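PDB 3QLL: citrate lyase from Yersinia pestis, which probably acts as a magnesium-dependent lyase related to the beta subunit of citrate lyase. Local coordinates for residues L106-L111 with H121-C126; V69-L74 with Y132-K137; S240-A245 with S262-L267; A184-G189 with A211-A216; A142-L147 with E174-A179. All coordinates share one frame; numbering follows the deposited sequence.

Overall arrangement
The five contacts sample one closed, eight-stranded parallel barrel with helices outside it, the TIM-barrel plan of the HpcH/HpaI aldolase and citrate lyase family. Contact 2 lies nearest the centre of the chain, joining strands 69-73 and 132-135 inside the barrel; contact 1 falls between its segments in sequence and shares its sheet, their centres about 10 Å apart. Contact 5, contact 4 and contact 3 then follow in chain order. Contacts 4 and 5, centres about 13 Å apart, are joined by the salt bridge R212-E174. Contacts 1 and 3 are farthest apart, their centres separated by about 31 Å. Contacts 1, 2 and 4 lie near residues predicted to bind substrate and magnesium, whereas contact 3 is remote from them.

Contact 1 of 5, residues L106-L111 with H121-C126; sequences LRINGL and HALLEC
The CA atoms of I108 and L123 are the nearest pair, yet 9.8 Å apart, so the end of strand 104-107 and helix 114-125 meet through side chains alone. Both belong to the beta-alpha-beta crossover of strand 104-107, helix 114-125 and strand 132-135, a repeating element of the TIM barrel. L123 does the bridging from the helix. With CG beside its own backbone N and anti to the carbonyl carbon (chi1 -79°), it turns its two methyls to the sheet. L106 answers tip to tip, its CD2 lying 3.8 Å from L123 CD1 and 3.9 Å from L123 CD2. All three contacting residues are buried, and other apolar groups close the sides: I91 of helix 83-91 packs on L123, while L133 and L135 of the next strand pack on I108. R107, between L106 and I108, bears a side chain that is predicted to bind substrate and that stays well away from this helix, which illustrates how neighbouring residues at the end of a barrel strand point to different sides. I108 adds the second point of contact, approaching L123 at a slant. Its CG1 sits between backbone N and carbonyl carbon, and the shorter branch does the touching, I108 CG2 to L123 CD1 at 4.1 Å.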
# COMPACT_ATOMS: atom_id res chain seq x y z
N LEU A 106 -14.79 -26.07 -7.18
CA LEU A 106 -15.81 -25.59 -8.10
C LEU A 106 -15.97 -24.07 -8.00
O LEU A 106 -16.41 -23.57 -6.99
CB LEU A 106 -17.16 -26.27 -7.81
CG LEU A 106 -18.37 -25.82 -8.62
CD1 LEU A 106 -18.32 -26.20 -10.12
CD2 LEU A 106 -19.65 -26.35 -7.99
N ARG A 107 -15.67 -23.36 -9.07
CA ARG A 107 -16.00 -21.96 -9.11
C ARG A 107 -17.38 -21.73 -9.70
O ARG A 107 -17.61 -21.93 -10.92
CB ARG A 107 -14.97 -21.17 -9.90
CG ARG A 107 -15.39 -19.71 -10.01
CD ARG A 107 -14.27 -18.84 -10.50
NE ARG A 107 -14.10 -18.93 -11.95
CZ ARG A 107 -13.27 -18.17 -12.65
NH1 ARG A 107 -12.46 -17.32 -12.04
NH2 ARG A 107 -13.18 -18.33 -13.95
N ILE A 108 -18.30 -21.30 -8.85
CA ILE A 108 -19.64 -20.97 -9.30
C ILE A 108 -19.64 -19.56 -9.80
O ILE A 108 -18.67 -18.83 -9.66
CB ILE A 108 -20.66 -21.11 -8.17
CG1 ILE A 108 -20.31 -20.16 -7.03
CG2 ILE A 108 -20.69 -22.53 -7.66
CD1 ILE A 108 -21.28 -20.20 -5.88
N ASN A 109 -20.75 -19.16 -10.39
CA ASN A 109 -20.91 -17.79 -10.79
C ASN A 109 -21.18 -16.86 -9.58
O ASN A 109 -21.45 -17.31 -8.46
CB ASN A 109 -22.04 -17.67 -11.81
CG ASN A 109 -21.70 -18.40 -13.12
OD1 ASN A 109 -21.14 -17.78 -14.03
ND2 ASN A 109 -22.04 -19.70 -13.22
N GLY A 110 -21.01 -15.56 -9.80
CA GLY A 110 -21.17 -14.63 -8.69
C GLY A 110 -22.54 -14.69 -8.01
O GLY A 110 -23.57 -14.99 -8.64
N LEU A 111 -22.52 -14.47 -6.70
CA LEU A 111 -23.74 -14.42 -5.89
C LEU A 111 -24.72 -13.36 -6.38
O LEU A 111 -25.94 -13.48 -6.23
CB LEU A 111 -23.39 -14.15 -4.45
CG LEU A 111 -23.56 -15.32 -3.51
CD1 LEU A 111 -23.00 -14.88 -2.15
CD2 LEU A 111 -25.05 -15.67 -3.38
N HIS A 121 -28.55 -23.28 -6.05
CA HIS A 121 -29.77 -24.08 -5.97
C HIS A 121 -29.51 -25.52 -6.38
O HIS A 121 -29.85 -26.47 -5.69
CB HIS A 121 -30.86 -23.48 -6.84
CG HIS A 121 -32.20 -24.11 -6.63
ND1 HIS A 121 -32.47 -24.92 -5.54
CD2 HIS A 121 -33.35 -24.03 -7.34
CE1 HIS A 121 -33.73 -25.30 -5.60
NE2 HIS A 121 -34.29 -24.78 -6.67
N ALA A 122 -28.91 -25.66 -7.56
CA ALA A 122 -28.57 -26.99 -8.05
C ALA A 122 -27.66 -27.74 -7.06
O ALA A 122 -27.94 -28.90 -6.74
CB ALA A 122 -27.91 -26.88 -9.42
N LEU A 123 -26.65 -27.06 -6.51
CA LEU A 123 -25.76 -27.66 -5.53
C LEU A 123 -26.50 -28.17 -4.29
O LEU A 123 -26.31 -29.32 -3.87
CB LEU A 123 -24.66 -26.66 -5.09
CG LEU A 123 -23.49 -26.49 -6.06
CD1 LEU A 123 -22.46 -25.51 -5.55
CD2 LEU A 123 -22.85 -27.84 -6.42
N LEU A 124 -27.41 -27.36 -3.76
CA LEU A 124 -28.10 -27.70 -2.53
C LEU A 124 -29.11 -28.83 -2.71
O LEU A 124 -29.43 -29.54 -1.76
CB LEU A 124 -28.78 -26.46 -1.96
CG LEU A 124 -27.81 -25.35 -1.57
CD1 LEU A 124 -28.60 -24.08 -1.26
CD2 LEU A 124 -26.95 -25.78 -0.40
N GLU A 125 -29.57 -29.02 -3.95
CA GLU A 125 -30.55 -30.05 -4.28
C GLU A 125 -29.91 -31.44 -4.47
O GLU A 125 -30.27 -32.38 -3.77
CB GLU A 125 -31.32 -29.68 -5.54
CG GLU A 125 -32.43 -30.68 -5.90
CD GLU A 125 -33.81 -30.07 -5.78
OE1 GLU A 125 -33.92 -28.95 -5.24
OE2 GLU A 125 -34.79 -30.73 -6.19
N CYS A 126 -29.03 -31.56 -5.46
CA CYS A 126 -28.49 -32.87 -5.83
C CYS A 126 -27.42 -33.35 -4.86
O CYS A 126 -26.69 -34.30 -5.16
CB CYS A 126 -27.98 -32.85 -7.28
SG CYS A 126 -27.80 -34.48 -8.08

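Contact 2 of 5, residues V69-L74 with Y132-K137; sequences VAIIDL and YLVLPK
V69 and I71 meet Y132 and V134 inside the barrel, and this half of the contact is its packed half. I71 CG2 lies 4.2 Å from V134 CG2, a single methyl pair formed by side chains that cross at about a right angle. I71 places this branch by holding CG2 anti to the backbone N, with CG1 beside that N and anti to the carbonyl carbon (chi1 -46°). One pair further toward the start of both strands, V69 CG1 comes within 4.3 Å of Y132 CD2, approaching the ring at a slant. The ring is held from elsewhere too: W48 meets it with planes at about 60°, and Y132 OH is hydrogen-bonded to T42 OG1. The two strands are not neighbours in the sheet. Strand 104-107 runs between them, so the side chains meet on the inner face of a TIM barrel, past the intervening strand, and the nearest CA atoms, those of I71 and V134, are 8.1 Å apart. Toward the carboxyl ends of the strands the contact loosens. D73 makes no contact with 132-137; there R107, predicted to bind substrate, forms a salt bridge with D73 and touches V134. Beyond P136, the backbone N of K137 is hydrogen-bonded to E165 OE2, of a residue predicted to bind both substrate and magnesium.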
# COMPACT_ATOMS: atom_id res chain seq x y z
N VAL A 69 -4.76 -29.05 -7.64
CA VAL A 69 -6.20 -28.91 -7.49
C VAL A 69 -6.76 -28.49 -8.84
O VAL A 69 -6.26 -27.55 -9.47
CB VAL A 69 -6.58 -27.81 -6.44
CG1 VAL A 69 -8.08 -27.64 -6.34
CG2 VAL A 69 -5.94 -28.09 -5.08
N ALA A 70 -7.83 -29.17 -9.25
CA ALA A 70 -8.56 -28.80 -10.46
C ALA A 70 -9.78 -27.97 -10.08
O ALA A 70 -10.53 -28.31 -9.15
CB ALA A 70 -8.99 -30.06 -11.24
N ILE A 71 -9.97 -26.87 -10.81
CA ILE A 71 -11.15 -26.05 -10.60
C ILE A 71 -12.13 -26.13 -11.77
O ILE A 71 -11.90 -25.55 -12.84
CB ILE A 71 -10.78 -24.59 -10.40
CG1 ILE A 71 -9.63 -24.47 -9.40
CG2 ILE A 71 -12.01 -23.80 -9.94
CD1 ILE A 71 -9.21 -23.03 -9.20
N ILE A 72 -13.24 -26.82 -11.54
CA ILE A 72 -14.29 -26.81 -12.52
C ILE A 72 -14.95 -25.45 -12.54
O ILE A 72 -15.45 -24.98 -11.50
CB ILE A 72 -15.35 -27.89 -12.21
CG1 ILE A 72 -14.69 -29.25 -12.00
CG2 ILE A 72 -16.44 -27.91 -13.30
CD1 ILE A 72 -15.64 -30.25 -11.45
N ASP A 73 -14.95 -24.83 -13.71
CA ASP A 73 -15.34 -23.43 -13.80
C ASP A 73 -16.70 -23.28 -14.47
O ASP A 73 -16.87 -23.67 -15.61
CB ASP A 73 -14.26 -22.63 -14.53
CG ASP A 73 -14.52 -21.14 -14.51
OD1 ASP A 73 -15.10 -20.62 -13.51
OD2 ASP A 73 -14.02 -20.47 -15.43
N LEU A 74 -17.61 -22.61 -13.76
CA LEU A 74 -18.92 -22.27 -14.30
C LEU A 74 -19.00 -20.83 -14.78
O LEU A 74 -20.03 -20.41 -15.30
CB LEU A 74 -20.00 -22.51 -13.26
CG LEU A 74 -20.19 -23.94 -12.77
CD1 LEU A 74 -21.23 -23.95 -11.65
CD2 LEU A 74 -20.54 -24.91 -13.94
N TYR A 132 -13.68 -27.66 -2.48
CA TYR A 132 -13.49 -26.23 -2.45
C TYR A 132 -14.54 -25.57 -3.28
O TYR A 132 -14.73 -25.91 -4.44
CB TYR A 132 -12.11 -25.84 -2.97
CG TYR A 132 -10.97 -26.32 -2.13
CD1 TYR A 132 -10.70 -25.74 -0.89
CD2 TYR A 132 -10.18 -27.38 -2.54
CE1 TYR A 132 -9.65 -26.19 -0.11
CE2 TYR A 132 -9.14 -27.85 -1.78
CZ TYR A 132 -8.87 -27.25 -0.56
OH TYR A 132 -7.82 -27.72 0.18
N LEU A 133 -15.25 -24.62 -2.68
CA LEU A 133 -16.18 -23.80 -3.41
C LEU A 133 -15.51 -22.46 -3.67
O LEU A 133 -15.20 -21.73 -2.74
CB LEU A 133 -17.47 -23.60 -2.62
CG LEU A 133 -18.51 -22.94 -3.52
CD1 LEU A 133 -18.70 -23.78 -4.79
CD2 LEU A 133 -19.81 -22.69 -2.82
N VAL A 134 -15.26 -22.13 -4.93
CA VAL A 134 -14.54 -20.92 -5.29
C VAL A 134 -15.54 -19.83 -5.68
O VAL A 134 -16.32 -19.99 -6.61
CB VAL A 134 -13.52 -21.16 -6.44
CG1 VAL A 134 -12.72 -19.91 -6.76
CG2 VAL A 134 -12.58 -22.30 -6.07
N LEU A 135 -15.57 -18.74 -4.91
CA LEU A 135 -16.53 -17.67 -5.12
C LEU A 135 -15.88 -16.45 -5.79
O LEU A 135 -15.01 -15.81 -5.18
CB LEU A 135 -17.16 -17.27 -3.79
CG LEU A 135 -18.19 -16.15 -3.95
CD1 LEU A 135 -19.41 -16.73 -4.68
CD2 LEU A 135 -18.54 -15.49 -2.59
N PRO A 136 -16.31 -16.11 -7.02
CA PRO A 136 -15.80 -14.94 -7.74
C PRO A 136 -16.28 -13.65 -7.13
O PRO A 136 -17.33 -13.62 -6.47
CB PRO A 136 -16.41 -15.08 -9.15
CG PRO A 136 -17.60 -15.85 -8.95
CD PRO A 136 -17.34 -16.80 -7.80
N LYS A 137 -15.51 -12.60 -7.37
CA LYS A 137 -15.89 -11.27 -6.94
C LYS A 137 -16.30 -11.21 -5.46
O LYS A 137 -17.32 -10.62 -5.11
CB LYS A 137 -17.01 -10.72 -7.83
CG LYS A 137 -16.81 -9.28 -8.22
CD LYS A 137 -18.02 -8.68 -8.93
CE LYS A 137 -17.77 -7.23 -9.35
NZ LYS A 137 -16.54 -7.03 -10.20

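Contact 3 of 5, residues S240-A245 with S262-L267; sequences SETLRA and STINTL
T242 and L267 carry the main apolar contact between helices 235-248 and 261-267, which lie on the outside of the TIM barrel and are linked through its last strand, 252-255. The helix segments run roughly parallel, 32° apart in direction, with axes approaching to 10.1 Å. L267 reaches over the hydrocarbon part of the threonine: its CD1 lies 4.0 Å from T242 CB, and T242 CG2 lies 4.0 Å from L267 CB. L243 adds a pair at the more exposed margin, where its CD2 comes 4.2 Å from L267 CD2. Deeper in, I264 packs against A255 and T242 against K253, so both helices pack on strand 252-255, which joins them in the chain. The one meeting of unlike atoms is T242 OG1 with I264 CG1, at 4.3 Å a loose van der Waals touch. The hydroxyls of T242 and T266 bond back into their own helices, whereas E241 and N265 turn to K253 and S47. T242 OG1 hydrogen-bonds to L238 O, one turn earlier; with OG1 beside the backbone N, CG2 is anti to that N and meets L267. A comparable side-chain-to-backbone bond occurs in the partner helix, where T266 OG1 donates to S262 O at 2.8 Å, tilted 34° from the carbonyl plane. S262 O also takes the regular helical bond from T266 N, which reaches it from the opposite face of that plane.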
# COMPACT_ATOMS: atom_id res chain seq x y z
N SER A 240 8.93 -15.89 -14.31
CA SER A 240 9.22 -14.64 -13.65
C SER A 240 8.10 -14.25 -12.66
O SER A 240 8.39 -13.90 -11.50
CB SER A 240 9.45 -13.55 -14.67
OG SER A 240 9.71 -12.31 -14.04
N GLU A 241 6.84 -14.28 -13.13
CA GLU A 241 5.68 -13.91 -12.31
C GLU A 241 5.54 -14.86 -11.11
O GLU A 241 5.26 -14.41 -9.95
CB GLU A 241 4.37 -13.86 -13.13
CG GLU A 241 3.17 -13.36 -12.33
CD GLU A 241 1.91 -13.05 -13.18
OE1 GLU A 241 0.95 -13.85 -13.16
OE2 GLU A 241 1.90 -11.99 -13.85
N THR A 242 5.75 -16.15 -11.38
CA THR A 242 5.64 -17.16 -10.34
C THR A 242 6.67 -16.95 -9.20
O THR A 242 6.33 -16.97 -8.02
CB THR A 242 5.79 -18.60 -10.94
OG1 THR A 242 4.89 -18.74 -12.04
CG2 THR A 242 5.49 -19.67 -9.93
N LEU A 243 7.91 -16.68 -9.58
CA LEU A 243 8.97 -16.37 -8.63
C LEU A 243 8.71 -15.10 -7.81
O LEU A 243 8.92 -15.07 -6.59
CB LEU A 243 10.30 -16.25 -9.37
CG LEU A 243 10.96 -17.58 -9.73
CD1 LEU A 243 12.19 -17.36 -10.63
CD2 LEU A 243 11.29 -18.40 -8.49
N ARG A 244 8.29 -14.04 -8.49
CA ARG A 244 7.90 -12.78 -7.83
C ARG A 244 6.79 -13.03 -6.81
O ARG A 244 6.84 -12.49 -5.70
CB ARG A 244 7.43 -11.74 -8.85
CG ARG A 244 8.56 -10.99 -9.51
CD ARG A 244 8.06 -9.88 -10.46
NE ARG A 244 8.56 -8.57 -10.06
CZ ARG A 244 8.64 -7.51 -10.87
NH1 ARG A 244 8.22 -7.60 -12.13
NH2 ARG A 244 9.13 -6.36 -10.42
N ALA A 245 5.81 -13.85 -7.20
CA ALA A 245 4.69 -14.18 -6.31
C ALA A 245 5.18 -14.95 -5.09
O ALA A 245 4.80 -14.68 -3.93
CB ALA A 245 3.64 -14.96 -7.05
N SER A 262 3.46 -27.73 -14.80
CA SER A 262 4.74 -28.26 -14.37
C SER A 262 5.67 -27.12 -13.93
O SER A 262 6.37 -27.23 -12.93
CB SER A 262 5.40 -29.11 -15.49
OG SER A 262 6.07 -28.33 -16.47
N THR A 263 5.66 -26.02 -14.68
CA THR A 263 6.44 -24.84 -14.30
C THR A 263 6.07 -24.32 -12.90
O THR A 263 6.95 -24.07 -12.07
CB THR A 263 6.23 -23.70 -15.33
OG1 THR A 263 6.68 -24.14 -16.63
CG2 THR A 263 7.02 -22.50 -14.94
N ILE A 264 4.77 -24.21 -12.64
CA ILE A 264 4.28 -23.69 -11.38
C ILE A 264 4.62 -24.68 -10.24
O ILE A 264 5.07 -24.27 -9.16
CB ILE A 264 2.77 -23.44 -11.42
CG1 ILE A 264 2.45 -22.22 -12.30
CG2 ILE A 264 2.23 -23.28 -10.02
CD1 ILE A 264 0.94 -22.04 -12.59
N ASN A 265 4.39 -25.97 -10.47
CA ASN A 265 4.74 -26.99 -9.49
C ASN A 265 6.19 -26.98 -9.06
O ASN A 265 6.50 -26.93 -7.87
CB ASN A 265 4.37 -28.38 -10.02
CG ASN A 265 2.89 -28.63 -9.93
OD1 ASN A 265 2.18 -27.89 -9.25
ND2 ASN A 265 2.41 -29.68 -10.58
N THR A 266 7.06 -26.96 -10.05
CA THR A 266 8.49 -26.98 -9.81
C THR A 266 8.97 -25.80 -8.99
O THR A 266 9.72 -25.97 -8.03
CB THR A 266 9.27 -27.03 -11.13
OG1 THR A 266 8.84 -28.16 -11.89
CG2 THR A 266 10.76 -27.12 -10.84
N LEU A 267 8.53 -24.60 -9.38
CA LEU A 267 8.99 -23.35 -8.77
C LEU A 267 8.50 -23.16 -7.32
O LEU A 267 9.13 -22.45 -6.52
CB LEU A 267 8.60 -22.13 -9.65
CG LEU A 267 9.37 -22.02 -10.99
CD1 LEU A 267 8.94 -20.82 -11.82
CD2 LEU A 267 10.87 -21.96 -10.75

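Contact 4 of 5, residues A184-G189 with A211-A216; sequences AGLIFG and ARLVSA
L213 stands between L186 and F188, one methyl given to each. Its CG is anti to the backbone N (chi1 172°), which sends the isobutyl group from helix 203-220 across to strand 183-188, and the fork then divides over the strand. L213 CD1 lies 3.7 Å from L186 CD1 and 3.8 Å from L186 CB, while L213 CD2 is 3.7 Å from F188 CB. Both pairs of side chains cross obliquely, and the phenyl ring is met at a slant, with F188 CD1 4.1 Å from L213 CD2. Between the two, I187 turns its side chain away from the helix and packs on I161 of strand 159-164; only its backbone is approached, I187 C to L213 CD2 at 4.3 Å. Strand 183-188 and helix 203-220, which follows it after the short helix 190-197, run antiparallel: segments 184-188 and 211-216 differ by 178° in direction, their axes 9.5 Å at closest, as expected of a beta-alpha unit in a TIM barrel. I164 and F250 also pack on L213. Other residues of the helix meet the second subunit: V214 packs on its I197 and A211 on its L208. Every touching residue is buried and every touching atom is carbon, so the strand-helix junction rests on burial of apolar surface and close van der Waals fit, without a directional bond across these segments.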
# COMPACT_ATOMS: atom_id res chain seq x y z
N ALA A 184 -10.37 -21.11 3.25
CA ALA A 184 -9.12 -21.87 3.20
C ALA A 184 -8.03 -21.23 2.33
O ALA A 184 -6.96 -21.77 2.20
CB ALA A 184 -9.40 -23.30 2.70
N GLY A 185 -8.31 -20.05 1.79
CA GLY A 185 -7.38 -19.38 0.92
C GLY A 185 -8.08 -18.34 0.05
O GLY A 185 -9.30 -18.35 -0.12
N LEU A 186 -7.29 -17.41 -0.47
CA LEU A 186 -7.78 -16.40 -1.39
C LEU A 186 -6.95 -16.39 -2.70
O LEU A 186 -5.72 -16.37 -2.67
CB LEU A 186 -7.73 -15.03 -0.73
CG LEU A 186 -8.69 -14.80 0.44
CD1 LEU A 186 -8.41 -13.45 1.09
CD2 LEU A 186 -10.18 -14.89 -0.04
N ILE A 187 -7.64 -16.32 -3.82
CA ILE A 187 -7.02 -16.18 -5.11
C ILE A 187 -7.04 -14.69 -5.53
O ILE A 187 -8.01 -13.97 -5.24
CB ILE A 187 -7.75 -17.04 -6.19
CG1 ILE A 187 -7.69 -18.52 -5.82
CG2 ILE A 187 -7.15 -16.83 -7.56
CD1 ILE A 187 -8.60 -19.40 -6.64
N PHE A 188 -5.94 -14.19 -6.08
CA PHE A 188 -5.89 -12.84 -6.64
C PHE A 188 -6.45 -12.87 -8.04
O PHE A 188 -6.07 -13.72 -8.86
CB PHE A 188 -4.47 -12.34 -6.71
CG PHE A 188 -4.32 -10.90 -7.15
CD1 PHE A 188 -5.02 -9.88 -6.50
CD2 PHE A 188 -3.46 -10.56 -8.19
CE1 PHE A 188 -4.86 -8.54 -6.89
CE2 PHE A 188 -3.30 -9.22 -8.59
CZ PHE A 188 -4.00 -8.21 -7.93
N GLY A 189 -7.35 -11.96 -8.35
CA GLY A 189 -7.83 -11.91 -9.73
C GLY A 189 -7.23 -10.70 -10.45
O GLY A 189 -7.89 -9.65 -10.56
N ALA A 211 0.46 -7.29 -2.34
CA ALA A 211 1.07 -7.28 -1.03
C ALA A 211 -0.01 -7.21 0.05
O ALA A 211 0.09 -7.91 1.06
CB ALA A 211 2.08 -6.12 -0.90
N ARG A 212 -1.06 -6.42 -0.19
CA ARG A 212 -2.18 -6.31 0.74
C ARG A 212 -2.95 -7.62 0.83
O ARG A 212 -3.41 -8.00 1.91
CB ARG A 212 -3.11 -5.16 0.35
CG ARG A 212 -3.97 -4.72 1.48
CD ARG A 212 -4.80 -3.49 1.17
NE ARG A 212 -5.89 -3.32 2.13
CZ ARG A 212 -6.87 -2.47 1.95
NH1 ARG A 212 -6.86 -1.73 0.85
NH2 ARG A 212 -7.84 -2.35 2.85
N LEU A 213 -3.08 -8.33 -0.29
CA LEU A 213 -3.77 -9.61 -0.23
C LEU A 213 -2.98 -10.64 0.59
O LEU A 213 -3.53 -11.25 1.52
CB LEU A 213 -4.04 -10.15 -1.63
CG LEU A 213 -4.57 -11.59 -1.65
CD1 LEU A 213 -5.92 -11.66 -0.96
CD2 LEU A 213 -4.70 -12.10 -3.07
N VAL A 214 -1.68 -10.76 0.31
CA VAL A 214 -0.82 -11.73 1.00
C VAL A 214 -0.81 -11.44 2.52
O VAL A 214 -1.00 -12.35 3.33
CB VAL A 214 0.63 -11.69 0.44
CG1 VAL A 214 1.58 -12.52 1.29
CG2 VAL A 214 0.63 -12.21 -0.96
N SER A 215 -0.66 -10.18 2.90
CA SER A 215 -0.70 -9.79 4.30
C SER A 215 -1.98 -10.25 5.06
O SER A 215 -1.91 -10.75 6.15
CB SER A 215 -0.52 -8.27 4.43
OG SER A 215 -0.75 -7.87 5.76
N ALA A 216 -3.12 -10.08 4.43
CA ALA A 216 -4.42 -10.44 4.99
C ALA A 216 -4.53 -11.95 5.17
O ALA A 216 -4.97 -12.45 6.22
CB ALA A 216 -5.56 -9.89 4.11

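Contact 5 of 5, residues A142-L147 with E174-A179; sequences AHLQIL and ESIAAA
Q145 and A179 meet through two flat groups, the side-chain amide of the first and the backbone carbonyl of the second, whose planes are steeply inclined to each other, by roughly 68°, yet each plane holds the other's bonding atom. Q145 NE2 donates to A179 O at 2.9 Å, nearly straight with an N-H...O angle of 174°. The donor lies in the carbonyl plane on a lone pair, at a C=O...N angle of 129°. Q145 starts with CG beside its backbone N and is extended beyond it, and this carries the amide to the loop that follows helix 173-177; on the way, Q145 CG passes 3.5 Å from A179 O. Helix 141-150 and helix 173-177 both belong to the helical layer around the TIM barrel, with strand 159-164 and the short helix 167-171 between them in sequence. Their more buried contact is apolar. L144 CD1 comes 3.7 Å from I176 CG2, the two side chains crossing at about a right angle, and the same methyl rests 3.5 Å from I176 O. That oxygen's polar need is met locally, since A179 N donates to it at 3.1 Å as the chain leaves the helix. A179 points its CB toward helix 141-150, 4.1 Å from L144 CB, while its carbonyl serves the glutamine in a less buried place. Beneath, L183 packs on L144 and L186 on I176, both from strand 183-188.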
# COMPACT_ATOMS: atom_id res chain seq x y z
N ALA A 142 -19.49 -10.89 4.46
CA ALA A 142 -20.82 -11.46 4.35
C ALA A 142 -20.91 -12.38 3.12
O ALA A 142 -21.62 -13.37 3.14
CB ALA A 142 -21.91 -10.36 4.31
N HIS A 143 -20.15 -12.07 2.07
CA HIS A 143 -20.15 -12.97 0.88
C HIS A 143 -19.82 -14.38 1.27
O HIS A 143 -20.52 -15.33 0.91
CB HIS A 143 -19.12 -12.55 -0.14
CG HIS A 143 -19.58 -11.50 -1.09
ND1 HIS A 143 -19.79 -10.19 -0.72
CD2 HIS A 143 -19.88 -11.56 -2.41
CE1 HIS A 143 -20.17 -9.49 -1.76
NE2 HIS A 143 -20.24 -10.30 -2.80
N LEU A 144 -18.76 -14.49 2.06
CA LEU A 144 -18.27 -15.78 2.50
C LEU A 144 -19.19 -16.37 3.58
O LEU A 144 -19.39 -17.58 3.64
CB LEU A 144 -16.83 -15.67 2.99
CG LEU A 144 -15.84 -15.25 1.92
CD1 LEU A 144 -14.44 -15.27 2.51
CD2 LEU A 144 -15.96 -16.24 0.74
N GLN A 145 -19.73 -15.53 4.45
CA GLN A 145 -20.56 -16.07 5.54
C GLN A 145 -21.88 -16.65 5.06
O GLN A 145 -22.32 -17.68 5.55
CB GLN A 145 -20.80 -15.01 6.62
CG GLN A 145 -19.50 -14.67 7.27
CD GLN A 145 -19.45 -13.31 7.97
OE1 GLN A 145 -20.33 -12.46 7.81
NE2 GLN A 145 -18.38 -13.09 8.73
N ILE A 146 -22.43 -16.01 4.04
CA ILE A 146 -23.62 -16.49 3.35
C ILE A 146 -23.42 -17.88 2.76
O ILE A 146 -24.25 -18.75 2.97
CB ILE A 146 -24.04 -15.52 2.25
CG1 ILE A 146 -24.51 -14.20 2.85
CG2 ILE A 146 -25.15 -16.13 1.42
CD1 ILE A 146 -24.84 -13.14 1.81
N LEU A 147 -22.34 -18.06 2.01
CA LEU A 147 -21.97 -19.36 1.47
C LEU A 147 -21.77 -20.41 2.55
O LEU A 147 -22.25 -21.56 2.42
CB LEU A 147 -20.72 -19.26 0.62
CG LEU A 147 -20.99 -19.06 -0.85
CD1 LEU A 147 -19.66 -19.21 -1.58
CD2 LEU A 147 -22.03 -20.03 -1.40
N GLU A 174 -9.00 -7.36 4.54
CA GLU A 174 -8.75 -7.75 5.91
C GLU A 174 -9.99 -8.40 6.52
O GLU A 174 -9.90 -9.45 7.15
CB GLU A 174 -8.27 -6.54 6.75
CG GLU A 174 -6.90 -6.00 6.24
CD GLU A 174 -7.02 -5.21 4.92
OE1 GLU A 174 -8.13 -4.74 4.61
OE2 GLU A 174 -5.99 -5.06 4.20
N SER A 175 -11.16 -7.82 6.31
CA SER A 175 -12.35 -8.41 6.90
C SER A 175 -12.80 -9.70 6.19
O SER A 175 -13.38 -10.56 6.86
CB SER A 175 -13.49 -7.37 6.97
OG SER A 175 -14.14 -7.11 5.75
N ILE A 176 -12.59 -9.81 4.87
CA ILE A 176 -12.87 -11.05 4.10
C ILE A 176 -12.01 -12.24 4.55
O ILE A 176 -12.50 -13.37 4.64
CB ILE A 176 -12.67 -10.79 2.58
CG1 ILE A 176 -13.79 -9.87 2.09
CG2 ILE A 176 -12.60 -12.12 1.78
CD1 ILE A 176 -13.55 -9.24 0.72
N ALA A 177 -10.71 -12.00 4.72
CA ALA A 177 -9.75 -13.05 5.15
C ALA A 177 -10.04 -13.56 6.56
O ALA A 177 -9.70 -14.68 6.89
CB ALA A 177 -8.31 -12.56 5.04
N ALA A 178 -10.77 -12.76 7.34
CA ALA A 178 -11.10 -13.11 8.71
C ALA A 178 -12.58 -13.55 8.82
O ALA A 178 -13.12 -13.74 9.93
CB ALA A 178 -10.83 -11.91 9.64
N ALA A 179 -13.23 -13.72 7.67
CA ALA A 179 -14.71 -13.86 7.66
C ALA A 179 -15.27 -15.13 8.33
O ALA A 179 -16.36 -15.11 8.86
CB ALA A 179 -15.24 -13.76 6.21